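PDB 1GXM: pectate lyase from Cellvibrio cellulosa, which catalyses cleavage of polygalacturonate (pectate) by anti-beta-elimination, the chain here being the family 10 catalytic module of a longer, multidomain protein. Local coordinates for residues L14-N19 / L226-Q231; G18-N23 / T320-F325; A22-N27 / L141-F146; N133-A138 / G216-G221. All blocks are in the same frame, centred on the assembly; numbering follows the deposited sequence.

Interaction 1. Residues L14-N19 / L226-Q231; sequences LTLDGN and LMTQPQ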
loop_
_atom_site.group_PDB
_atom_site.type_symbol
_atom_site.label_atom_id
_atom_site.label_comp_id
_atom_site.label_asym_id
_atom_site.label_seq_id
_atom_site.Cartn_x
_atom_site.Cartn_y
_atom_site.Cartn_z
ATOM N N LEU A 14 -11.238 -15.422 -3.563
ATOM C CA LEU A 14 -10.331 -16.020 -2.596
ATOM C C LEU A 14 -10.740 -15.635 -1.196
ATOM O O LEU A 14 -11.344 -14.582 -0.976
ATOM C CB LEU A 14 -8.909 -15.516 -2.843
ATOM C CG LEU A 14 -8.350 -15.847 -4.217
ATOM C CD1 LEU A 14 -7.028 -15.130 -4.426
ATOM C CD2 LEU A 14 -8.198 -17.355 -4.369
ATOM N N THR A 15 -10.378 -16.475 -0.236
ATOM C CA THR A 15 -10.589 -16.139 1.160
ATOM C C THR A 15 -9.858 -14.857 1.535
ATOM O O THR A 15 -8.786 -14.559 1.015
ATOM C CB THR A 15 -10.149 -17.296 2.074
ATOM O OG1 THR A 15 -10.506 -16.996 3.427
ATOM C CG2 THR A 15 -8.625 -17.460 2.096
ATOM N N LEU A 16 -10.458 -14.103 2.438
ATOM C CA LEU A 16 -9.812 -12.941 3.014
ATOM C C LEU A 16 -9.047 -13.318 4.280
ATOM O O LEU A 16 -8.317 -12.499 4.830
ATOM C CB LEU A 16 -10.842 -11.859 3.318
ATOM C CG LEU A 16 -11.518 -11.235 2.094
ATOM C CD1 LEU A 16 -12.682 -10.350 2.547
ATOM C CD2 LEU A 16 -10.535 -10.446 1.220
ATOM N N ASP A 17 -9.221 -14.554 4.737
ATOM C CA ASP A 17 -8.500 -15.047 5.905
ATOM C C ASP A 17 -7.015 -15.206 5.591
ATOM O O ASP A 17 -6.633 -16.049 4.789
ATOM C CB ASP A 17 -9.067 -16.392 6.363
ATOM C CG ASP A 17 -8.449 -16.870 7.675
ATOM O OD1 ASP A 17 -8.300 -16.038 8.583
ATOM O OD2 ASP A 17 -8.084 -18.053 7.889
ATOM N N GLY A 18 -6.194 -14.399 6.253
ATOM C CA GLY A 18 -4.762 -14.346 6.009
ATOM C C GLY A 18 -4.316 -13.307 4.985
ATOM O O GLY A 18 -3.142 -13.168 4.708
ATOM N N ASN A 19 -5.260 -12.587 4.400
ATOM C CA ASN A 19 -4.905 -11.605 3.391
ATOM C C ASN A 19 -4.320 -10.380 4.080
ATOM O O ASN A 19 -4.973 -9.783 4.927
ATOM C CB ASN A 19 -6.125 -11.229 2.569
ATOM C CG ASN A 19 -5.809 -10.198 1.508
ATOM O OD1 ASN A 19 -5.359 -9.101 1.813
ATOM N ND2 ASN A 19 -6.062 -10.543 0.253
ATOM N N LEU A 226 -4.999 -7.303 -4.979
ATOM C CA LEU A 226 -5.506 -8.042 -6.133
ATOM C C LEU A 226 -6.196 -9.312 -5.728
ATOM O O LEU A 226 -7.177 -9.699 -6.357
ATOM C CB LEU A 226 -4.412 -8.341 -7.139
ATOM C CG LEU A 226 -3.908 -7.148 -7.934
ATOM C CD1 LEU A 226 -2.740 -7.643 -8.792
ATOM C CD2 LEU A 226 -4.971 -6.491 -8.794
ATOM N N MET A 227 -5.712 -9.946 -4.674
ATOM C CA MET A 227 -6.274 -11.174 -4.181
ATOM C C MET A 227 -7.629 -10.978 -3.488
ATOM O O MET A 227 -8.294 -11.970 -3.209
ATOM C CB MET A 227 -5.270 -11.877 -3.274
ATOM C CG MET A 227 -4.128 -12.443 -4.066
ATOM S SD MET A 227 -2.773 -13.052 -3.093
ATOM C CE MET A 227 -3.222 -14.754 -2.839
ATOM N N THR A 228 -8.034 -9.737 -3.227
ATOM C CA THR A 228 -9.377 -9.472 -2.716
ATOM C C THR A 228 -10.389 -9.377 -3.866
ATOM O O THR A 228 -11.591 -9.365 -3.620
ATOM C CB THR A 228 -9.479 -8.158 -1.902
ATOM O OG1 THR A 228 -9.337 -7.027 -2.785
ATOM C CG2 THR A 228 -8.397 -8.031 -0.795
ATOM N N GLN A 229 -9.909 -9.243 -5.094
ATOM C CA GLN A 229 -10.770 -8.994 -6.246
ATOM C C GLN A 229 -11.278 -10.276 -6.865
ATOM O O GLN A 229 -10.693 -11.344 -6.676
ATOM C CB GLN A 229 -10.011 -8.175 -7.289
ATOM C CG GLN A 229 -9.637 -6.816 -6.777
ATOM C CD GLN A 229 -10.885 -6.058 -6.336
ATOM O OE1 GLN A 229 -11.696 -5.679 -7.174
ATOM N NE2 GLN A 229 -11.069 -5.893 -5.034
ATOM N N PRO A 230 -12.399 -10.182 -7.589
ATOM C CA PRO A 230 -12.814 -11.313 -8.410
ATOM C C PRO A 230 -11.652 -11.737 -9.280
ATOM O O PRO A 230 -11.068 -10.907 -9.975
ATOM C CB PRO A 230 -13.957 -10.735 -9.251
ATOM C CG PRO A 230 -14.508 -9.622 -8.459
ATOM C CD PRO A 230 -13.326 -9.047 -7.734
ATOM N N GLN A 231 -11.312 -13.012 -9.194
ATOM C CA GLN A 231 -10.142 -13.546 -9.876
ATOM C C GLN A 231 -10.452 -13.865 -11.335
ATOM O O GLN A 231 -10.594 -15.004 -11.720
ATOM C CB GLN A 231 -9.596 -14.763 -9.147
ATOM C CG GLN A 231 -9.104 -14.459 -7.746
ATOM C CD GLN A 231 -7.904 -13.533 -7.741
ATOM O OE1 GLN A 231 -6.821 -13.914 -8.191
ATOM N NE2 GLN A 231 -8.095 -12.320 -7.242
HETATM O O HOH W 1 -10.683 -12.779 -4.292
HETATM O O HOH W 2 -11.880 -12.173 -1.822
HETATM O O HOH W 3 -7.757 -12.685 -0.566
#

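Interaction 2. Residues G18-N23 / T320-F325; sequences GNPAAN and TSIINF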
loop_
_atom_site.group_PDB
_atom_site.type_symbol
_atom_site.label_atom_id
_atom_site.label_comp_id
_atom_site.label_asym_id
_atom_site.label_seq_id
_atom_site.Cartn_x
_atom_site.Cartn_y
_atom_site.Cartn_z
ATOM N N GLY A 18 -6.194 -14.399 6.253
ATOM C CA GLY A 18 -4.762 -14.346 6.009
ATOM C C GLY A 18 -4.316 -13.307 4.985
ATOM O O GLY A 18 -3.142 -13.168 4.708
ATOM N N ASN A 19 -5.260 -12.587 4.400
ATOM C CA ASN A 19 -4.905 -11.605 3.391
ATOM C C ASN A 19 -4.320 -10.380 4.080
ATOM O O ASN A 19 -4.973 -9.783 4.927
ATOM C CB ASN A 19 -6.125 -11.229 2.569
ATOM C CG ASN A 19 -5.809 -10.198 1.508
ATOM O OD1 ASN A 19 -5.359 -9.101 1.813
ATOM N ND2 ASN A 19 -6.062 -10.543 0.253
ATOM N N PRO A 20 -3.081 -10.022 3.768
ATOM C CA PRO A 20 -2.422 -8.917 4.474
ATOM C C PRO A 20 -3.185 -7.596 4.459
ATOM O O PRO A 20 -3.165 -6.840 5.431
ATOM C CB PRO A 20 -1.086 -8.787 3.741
ATOM C CG PRO A 20 -0.834 -10.114 3.214
ATOM C CD PRO A 20 -2.151 -10.685 2.837
ATOM N N ALA A 21 -3.811 -7.283 3.331
ATOM C CA ALA A 21 -4.566 -6.042 3.210
ATOM C C ALA A 21 -5.824 -6.067 4.079
ATOM O O ALA A 21 -6.162 -5.090 4.728
ATOM C CB ALA A 21 -4.916 -5.802 1.761
ATOM N N ALA A 22 -6.513 -7.193 4.089
ATOM C CA ALA A 22 -7.671 -7.366 4.939
ATOM C C ALA A 22 -7.261 -7.312 6.413
ATOM O O ALA A 22 -7.973 -6.742 7.247
ATOM C CB ALA A 22 -8.332 -8.692 4.651
ATOM N N ASN A 23 -6.118 -7.901 6.741
ATOM C CA ASN A 23 -5.629 -7.869 8.113
ATOM C C ASN A 23 -5.345 -6.419 8.514
ATOM O O ASN A 23 -5.674 -5.976 9.621
ATOM C CB ASN A 23 -4.362 -8.693 8.261
ATOM C CG ASN A 23 -4.608 -10.190 8.289
ATOM O OD1 ASN A 23 -3.668 -10.979 8.131
ATOM N ND2 ASN A 23 -5.839 -10.589 8.502
ATOM N N THR A 320 7.637 -13.491 2.634
ATOM C CA THR A 320 7.101 -14.591 3.439
ATOM C C THR A 320 5.604 -14.559 3.511
ATOM O O THR A 320 4.931 -15.552 3.245
ATOM C CB THR A 320 7.735 -14.549 4.824
ATOM O OG1 THR A 320 9.143 -14.729 4.639
ATOM C CG2 THR A 320 7.251 -15.710 5.711
ATOM N N SER A 321 5.063 -13.412 3.852
ATOM C CA SER A 321 3.639 -13.317 4.112
ATOM C C SER A 321 2.826 -13.626 2.841
ATOM O O SER A 321 1.864 -14.395 2.871
ATOM C CB SER A 321 3.290 -11.947 4.676
ATOM O OG SER A 321 3.528 -10.938 3.751
ATOM N N ILE A 322 3.211 -13.040 1.721
ATOM C CA ILE A 322 2.419 -13.234 0.516
ATOM C C ILE A 322 2.608 -14.614 -0.061
ATOM O O ILE A 322 1.684 -15.179 -0.611
ATOM C CB ILE A 322 2.687 -12.129 -0.545
ATOM C CG1 ILE A 322 1.506 -12.026 -1.512
ATOM C CG2 ILE A 322 4.000 -12.319 -1.262
ATOM C CD1 ILE A 322 0.243 -11.493 -0.882
ATOM N N ILE A 323 3.802 -15.170 0.075
ATOM C CA ILE A 323 4.074 -16.519 -0.427
ATOM C C ILE A 323 3.271 -17.531 0.362
ATOM O O ILE A 323 2.637 -18.415 -0.215
ATOM C CB ILE A 323 5.577 -16.829 -0.349
ATOM C CG1 ILE A 323 6.295 -16.001 -1.411
ATOM C CG2 ILE A 323 5.839 -18.328 -0.502
ATOM C CD1 ILE A 323 7.780 -16.042 -1.274
ATOM N N ASN A 324 3.246 -17.378 1.674
ATOM C CA ASN A 324 2.523 -18.326 2.504
ATOM C C ASN A 324 1.034 -18.213 2.263
ATOM O O ASN A 324 0.327 -19.211 2.240
ATOM C CB ASN A 324 2.850 -18.142 3.982
ATOM C CG ASN A 324 4.257 -18.623 4.334
ATOM O OD1 ASN A 324 4.791 -18.264 5.379
ATOM N ND2 ASN A 324 4.870 -19.387 3.439
ATOM N N PHE A 325 0.549 -16.995 2.064
ATOM C CA PHE A 325 -0.865 -16.784 1.767
ATOM C C PHE A 325 -1.198 -17.365 0.408
ATOM O O PHE A 325 -2.207 -18.068 0.267
ATOM C CB PHE A 325 -1.217 -15.302 1.812
ATOM C CG PHE A 325 -2.659 -15.019 1.536
ATOM C CD1 PHE A 325 -3.644 -15.586 2.314
ATOM C CD2 PHE A 325 -3.028 -14.199 0.497
ATOM C CE1 PHE A 325 -4.974 -15.333 2.052
ATOM C CE2 PHE A 325 -4.348 -13.935 0.254
ATOM C CZ PHE A 325 -5.316 -14.512 1.020
#

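Interaction 3. Residues A22-N27 / L141-F146; sequences ANWLNN and LTVLDF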
loop_
_atom_site.group_PDB
_atom_site.type_symbol
_atom_site.label_atom_id
_atom_site.label_comp_id
_atom_site.label_asym_id
_atom_site.label_seq_id
_atom_site.Cartn_x
_atom_site.Cartn_y
_atom_site.Cartn_z
ATOM N N ALA A 22 -6.513 -7.193 4.089
ATOM C CA ALA A 22 -7.671 -7.366 4.939
ATOM C C ALA A 22 -7.261 -7.312 6.413
ATOM O O ALA A 22 -7.973 -6.742 7.247
ATOM C CB ALA A 22 -8.332 -8.692 4.651
ATOM N N ASN A 23 -6.118 -7.901 6.741
ATOM C CA ASN A 23 -5.629 -7.869 8.113
ATOM C C ASN A 23 -5.345 -6.419 8.514
ATOM O O ASN A 23 -5.674 -5.976 9.621
ATOM C CB ASN A 23 -4.362 -8.693 8.261
ATOM C CG ASN A 23 -4.608 -10.190 8.289
ATOM O OD1 ASN A 23 -3.668 -10.979 8.131
ATOM N ND2 ASN A 23 -5.839 -10.589 8.502
ATOM N N TRP A 24 -4.724 -5.664 7.620
ATOM C CA TRP A 24 -4.461 -4.266 7.900
ATOM C C TRP A 24 -5.770 -3.520 8.187
ATOM O O TRP A 24 -5.881 -2.737 9.138
ATOM C CB TRP A 24 -3.702 -3.586 6.737
ATOM C CG TRP A 24 -3.761 -2.136 6.917
ATOM C CD1 TRP A 24 -2.960 -1.385 7.717
ATOM C CD2 TRP A 24 -4.751 -1.271 6.398
ATOM N NE1 TRP A 24 -3.394 -0.089 7.717
ATOM C CE2 TRP A 24 -4.494 0.009 6.912
ATOM C CE3 TRP A 24 -5.842 -1.434 5.525
ATOM C CZ2 TRP A 24 -5.283 1.108 6.600
ATOM C CZ3 TRP A 24 -6.616 -0.331 5.217
ATOM C CH2 TRP A 24 -6.339 0.906 5.761
ATOM N N LEU A 25 -6.772 -3.743 7.355
ATOM C CA LEU A 25 -8.015 -2.986 7.464
ATOM C C LEU A 25 -8.712 -3.338 8.776
ATOM O O LEU A 25 -9.178 -2.481 9.520
ATOM C CB LEU A 25 -8.915 -3.295 6.288
ATOM C CG LEU A 25 -10.160 -2.415 6.146
ATOM C CD1 LEU A 25 -10.547 -2.281 4.678
ATOM C CD2 LEU A 25 -11.332 -2.984 6.961
ATOM N N ASN A 26 -8.796 -4.617 9.056
ATOM C CA ASN A 26 -9.487 -5.011 10.270
ATOM C C ASN A 26 -8.781 -4.489 11.504
ATOM O O ASN A 26 -9.436 -4.082 12.461
ATOM C CB ASN A 26 -9.728 -6.516 10.288
ATOM C CG ASN A 26 -10.877 -6.910 9.354
ATOM O OD1 ASN A 26 -11.985 -6.347 9.434
ATOM N ND2 ASN A 26 -10.615 -7.839 8.444
ATOM N N ASN A 27 -7.456 -4.453 11.482
ATOM C CA ASN A 27 -6.703 -3.837 12.572
ATOM C C ASN A 27 -6.989 -2.350 12.707
ATOM O O ASN A 27 -7.070 -1.820 13.819
ATOM C CB ASN A 27 -5.231 -3.996 12.326
ATOM C CG ASN A 27 -4.719 -5.346 12.786
ATOM O OD1 ASN A 27 -3.678 -5.819 12.327
ATOM N ND2 ASN A 27 -5.520 -6.037 13.593
ATOM N N LEU A 141 -7.405 1.262 -2.034
ATOM C CA LEU A 141 -8.319 0.498 -2.866
ATOM C C LEU A 141 -9.007 -0.578 -2.066
ATOM O O LEU A 141 -10.153 -0.902 -2.323
ATOM C CB LEU A 141 -7.619 -0.105 -4.083
ATOM C CG LEU A 141 -7.101 0.914 -5.078
ATOM C CD1 LEU A 141 -6.309 0.227 -6.139
ATOM C CD2 LEU A 141 -8.243 1.695 -5.699
ATOM N N THR A 142 -8.304 -1.166 -1.110
ATOM C CA THR A 142 -8.883 -2.181 -0.243
ATOM C C THR A 142 -10.021 -1.575 0.571
ATOM O O THR A 142 -11.096 -2.163 0.696
ATOM C CB THR A 142 -7.820 -2.769 0.679
ATOM O OG1 THR A 142 -6.826 -3.438 -0.114
ATOM C CG2 THR A 142 -8.391 -3.865 1.596
ATOM N N VAL A 143 -9.801 -0.389 1.117
ATOM C CA VAL A 143 -10.854 0.295 1.871
ATOM C C VAL A 143 -12.063 0.508 0.964
ATOM O O VAL A 143 -13.209 0.212 1.344
ATOM C CB VAL A 143 -10.375 1.635 2.433
ATOM C CG1 VAL A 143 -11.541 2.388 3.036
ATOM C CG2 VAL A 143 -9.291 1.429 3.468
ATOM N N LEU A 144 -11.824 1.053 -0.216
ATOM C CA LEU A 144 -12.928 1.320 -1.144
ATOM C C LEU A 144 -13.633 0.031 -1.536
ATOM O O LEU A 144 -14.841 0.009 -1.692
ATOM C CB LEU A 144 -12.444 2.083 -2.373
ATOM C CG LEU A 144 -11.989 3.509 -2.073
ATOM C CD1 LEU A 144 -11.350 4.077 -3.317
ATOM C CD2 LEU A 144 -13.136 4.377 -1.599
ATOM N N ASP A 145 -12.876 -1.041 -1.705
ATOM C CA ASP A 145 -13.463 -2.334 -2.036
ATOM C C ASP A 145 -14.298 -2.881 -0.895
ATOM O O ASP A 145 -15.362 -3.421 -1.124
ATOM C CB ASP A 145 -12.396 -3.327 -2.417
ATOM C CG ASP A 145 -12.967 -4.650 -2.783
ATOM O OD1 ASP A 145 -13.565 -4.779 -3.884
ATOM O OD2 ASP A 145 -12.847 -5.615 -2.013
ATOM N N PHE A 146 -13.831 -2.750 0.333
ATOM C CA PHE A 146 -14.630 -3.166 1.465
ATOM C C PHE A 146 -15.916 -2.328 1.517
ATOM O O PHE A 146 -17.004 -2.862 1.750
ATOM C CB PHE A 146 -13.841 -3.053 2.760
ATOM C CG PHE A 146 -13.057 -4.290 3.098
ATOM C CD1 PHE A 146 -12.178 -4.844 2.189
ATOM C CD2 PHE A 146 -13.202 -4.896 4.331
ATOM C CE1 PHE A 146 -11.469 -5.970 2.504
ATOM C CE2 PHE A 146 -12.476 -6.012 4.658
ATOM C CZ PHE A 146 -11.619 -6.569 3.735
#

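Interaction 4. Residues N133-A138 / G216-G221; sequences NDNGMA and GSESVG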
loop_
_atom_site.group_PDB
_atom_site.type_symbol
_atom_site.label_atom_id
_atom_site.label_comp_id
_atom_site.label_asym_id
_atom_site.label_seq_id
_atom_site.Cartn_x
_atom_site.Cartn_y
_atom_site.Cartn_z
ATOM N N ASN A 133 3.855 3.148 -2.411
ATOM C CA ASN A 133 4.631 3.374 -1.216
ATOM C C ASN A 133 3.788 3.362 0.026
ATOM O O ASN A 133 2.721 3.951 0.070
ATOM C CB ASN A 133 5.326 4.727 -1.320
ATOM C CG ASN A 133 6.418 4.883 -0.319
ATOM O OD1 ASN A 133 7.447 4.224 -0.417
ATOM N ND2 ASN A 133 6.227 5.756 0.646
ATOM N N ASP A 134 4.305 2.695 1.053
ATOM C CA ASP A 134 3.628 2.565 2.340
ATOM C C ASP A 134 2.229 1.991 2.206
ATOM O O ASP A 134 1.319 2.330 2.946
ATOM C CB ASP A 134 3.562 3.912 3.048
ATOM C CG ASP A 134 3.698 3.745 4.551
ATOM O OD1 ASP A 134 3.529 4.737 5.272
ATOM O OD2 ASP A 134 3.967 2.649 5.094
ATOM N N ASN A 135 2.067 1.098 1.249
ATOM C CA ASN A 135 0.802 0.446 0.959
ATOM C C ASN A 135 -0.327 1.415 0.638
ATOM O O ASN A 135 -1.483 1.058 0.745
ATOM C CB ASN A 135 0.406 -0.477 2.118
ATOM C CG ASN A 135 1.341 -1.614 2.275
ATOM O OD1 ASN A 135 1.743 -2.243 1.285
ATOM N ND2 ASN A 135 1.706 -1.907 3.516
ATOM N N GLY A 136 0.005 2.616 0.190
ATOM C CA GLY A 136 -1.005 3.646 0.053
ATOM C C GLY A 136 -2.103 3.290 -0.936
ATOM O O GLY A 136 -3.268 3.155 -0.589
ATOM N N MET A 137 -1.735 3.140 -2.198
ATOM C CA MET A 137 -2.742 2.880 -3.196
ATOM C C MET A 137 -3.440 1.547 -2.950
ATOM O O MET A 137 -4.653 1.448 -3.068
ATOM C CB MET A 137 -2.156 2.933 -4.595
ATOM C CG MET A 137 -3.169 2.690 -5.676
ATOM S SD MET A 137 -2.559 3.197 -7.282
ATOM C CE MET A 137 -3.835 2.520 -8.284
ATOM N N ALA A 138 -2.679 0.507 -2.650
ATOM C CA ALA A 138 -3.273 -0.800 -2.490
ATOM C C ALA A 138 -4.246 -0.820 -1.329
ATOM O O ALA A 138 -5.318 -1.404 -1.428
ATOM C CB ALA A 138 -2.213 -1.865 -2.297
ATOM N N GLY A 216 10.346 -4.743 -3.607
ATOM C CA GLY A 216 10.145 -5.920 -2.799
ATOM C C GLY A 216 9.190 -5.662 -1.656
ATOM O O GLY A 216 8.482 -6.558 -1.234
ATOM N N SER A 217 9.181 -4.440 -1.140
ATOM C CA SER A 217 8.362 -4.090 0.014
ATOM C C SER A 217 6.915 -3.823 -0.349
ATOM O O SER A 217 6.019 -4.299 0.313
ATOM C CB SER A 217 8.944 -2.863 0.699
ATOM O OG SER A 217 9.222 -1.862 -0.257
ATOM N N GLU A 218 6.675 -3.060 -1.397
ATOM C CA GLU A 218 5.314 -2.592 -1.675
ATOM C C GLU A 218 4.527 -3.539 -2.541
ATOM O O GLU A 218 3.307 -3.463 -2.576
ATOM C CB GLU A 218 5.314 -1.194 -2.313
ATOM C CG GLU A 218 6.115 -0.161 -1.548
ATOM C CD GLU A 218 5.647 0.086 -0.132
ATOM O OE1 GLU A 218 4.583 -0.396 0.282
ATOM O OE2 GLU A 218 6.359 0.818 0.559
ATOM N N SER A 219 5.204 -4.436 -3.236
ATOM C CA SER A 219 4.493 -5.306 -4.149
ATOM C C SER A 219 3.653 -6.335 -3.410
ATOM O O SER A 219 2.693 -6.824 -3.957
ATOM C CB SER A 219 5.455 -5.954 -5.112
ATOM O OG SER A 219 5.961 -4.985 -5.999
ATOM N N VAL A 220 3.973 -6.615 -2.150
ATOM C CA VAL A 220 3.187 -7.531 -1.322
ATOM C C VAL A 220 1.755 -7.031 -1.195
ATOM O O VAL A 220 0.793 -7.747 -1.465
ATOM C CB VAL A 220 3.792 -7.648 0.077
ATOM C CG1 VAL A 220 2.911 -8.490 0.990
ATOM C CG2 VAL A 220 5.208 -8.205 -0.002
ATOM N N GLY A 221 1.608 -5.770 -0.811
ATOM C CA GLY A 221 0.292 -5.213 -0.594
ATOM C C GLY A 221 -0.502 -5.112 -1.872
ATOM O O GLY A 221 -1.726 -5.221 -1.860
HETATM O O HOH W 4 1.245 -2.148 -1.394
HETATM O O HOH W 5 3.356 -4.306 0.927
#

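Interaction 1. Residues L14-N19 / L226-Q231
L14 and M227 bring their CA atoms to 6.5 Å where two irregular loops meet: residues 14-19, which close a type II beta turn from L16 to N19, and residues 226-231, which open with a type I turn from L226 to Q229. The pairing fastens the N-terminal arm of the catalytic module to the connection between helices 219-226 and 233-246 of the alpha/alpha toroid. L14 carries most of the apolar contact. Its CG stands anti to the carbonyl carbon (chi1 -60°), and the CD1 branch lies between M227 and Q231, 3.9 Å from M227 CB and 3.8 Å from Q231 CD. The L14 and Q231 side chains cross at about a right angle. The Q231 amide keeps its place because NE2 donates to both L226 O and Q229 O, the partners lying close to the amide plane, while OE1 is bonded to the hydroxyl of Y331. Further along, T228 turns its methyl towards both neighbours: CG2 meets L16 CD2 at 3.8 Å and N19 ND2 at 3.6 Å. Its hydroxyl bonds to F225 O and accepts from Q229 NE2. The backbones are joined through water. One molecule accepts from L14 N and lies 2.7 Å from M227 O, close also to Q229 O. N19 ND2, already bonded to A224 O, gives its other bond to a second water at 2.9 Å, and that water donates to T15 O and, at 2.8 Å, to M227 O.

Interaction 2. Residues G18-N23 / T320-F325
F325 lays one face of its ring against the backbone of G18 and N19, just ahead of helix 20-28. Its CG is anti to the backbone N (chi1 -179°), which carries the phenyl group off helix 318-329 towards the incoming chain. N19 CA sits over the ring face, shifted towards the rim, in a CH-pi contact 3.9 Å from the centroid. Over the same ring, G18 O approaches CD1 to 3.4 Å and N19 N lies 3.6 Å from CE1. A CB on G18 would point at the ring and sit tight against F325 CD1, and the backbone angles of this residue by themselves call for glycine. N19 adds its CB, 3.7 Å from F325 CZ, and the amide nitrogen, ND2, 3.8 Å from F325 CE2 and hydrogen-bonded to A224 O; the amide plane stands 72° from the ring. P20 borders the ring from an oblique direction through CD. I322 CD1, turned by a bend at chi2 (68°), comes to 4.5 Å from P20 CG, a loose apolar contact beside V220 of helix 219-226. On the far side, M227 also touches F325. The oxygen end of N19 serves a different purpose: OD1 accepts from A22 N at 3.2 Å, with the donor above the carbonyl plane, and more weakly from A21 N. An asparagine N-cap followed by proline in the first helical turn is a classic helix start, and here an aromatic residue from the last helix of the chain, 318-329, packs against it.

Interaction 3. Residues A22-N27 / L141-F146
L25 of helix 20-28 reaches across to F146 of helix 136-148 where the two helices cross steeply, their local axes 10.2 Å apart at closest approach and inclined at -74°. L25 CD1 lies over one face of the F146 ring, displaced towards the rim near CG, and makes a CH-pi contact 3.8 Å from the centroid. The two side chains slide past each other in opposite directions, and the second methyl, L25 CD2, lies on the same side of the ring plane, 3.8 Å from F146 CD2. A22 CB touches the tip of the same ring, 4.0 Å from CZ. W24 is used differently: its six-membered ring presents an edge, with V143 CG2 in the plane of the indole and 3.6 Å from CZ3, while the indole stacks on Y139. Purely aliphatic contacts complete the seam. L25 CG is anti to the backbone N (chi1 -171°); its CD1 also lies 3.8 Å from V143 CA and 4.1 Å from T142 CG2. The polar group at the interface is turned to another partner: T142 OG1 bonds to A138 O in its own helix. Neighbouring D145 makes a salt bridge to R151 and accepts a hydrogen bond from Q229. R151 also makes a cation-pi contact with F146. Between these two helical segments, then, the association rests on apolar and CH-pi contacts whose hold depends on complementary shape rather than on directional bonds.

Interaction 4. Residues N133-A138 / G216-G221
E218 sends its carboxylate to the backbone of D134 and N135, bridging the loops that lead into helices 219-226 and 136-148. From CB, the chain sets CG anti to the carbonyl carbon (chi1 -52°), and CG packs 3.8 Å from N133 CA. A bend at chi2 (-60°) then places CD 3.2 Å from D134 N. At the tip, OE2 accepts from D134 N at 2.8 Å and OE1 from N135 N at 3.1 Å, both donors standing above the carboxylate plane. Two consecutive peptide N-H groups are thus gathered by one side chain, consistent with the left-handed backbone angles of D134 and N135. The N135 amide, its plane 82° from the carboxylate, points OD1 at two waters: one also donates to E218 O, while the other donates to S217 O and accepts from G221 N. G221 CA lies 3.8 Å from N135 OD1, where a CB would point at the facing loop and clash with that oxygen, and G221 O is 3.4 Å from A138 CB. A carboxylate and two bridging waters unite two helix starts, N135 holding an N-cap position without a side-chain capping bond, near the centre of the catalytic module, an alpha/alpha toroid.

In the fold
Interactions 1, 2 and 3 follow one another along the N-terminal arm and helix 20-28, capped by N19. Interactions 1 and 2 share G18 and N19, and their centres lie about 9 Å apart, with M227 CE only 3.4 Å from F325 CD2. Interaction 3, about 11 Å from interaction 1, is tied to it by the probable hydrogen bond from Q229 NE2 to D145 OD1 (3.0 Å). Helix 136-148 links interaction 3 to interaction 4, whose centre is about 13 Å away and about 3 Å from the centre of the chain. V220 of interaction 4 touches interaction 2, its CG1 3.7 Å from S321 OG. Interactions 1 and 2 join the N-terminal arm to the loop after helix 219-226 and to helix 318-329.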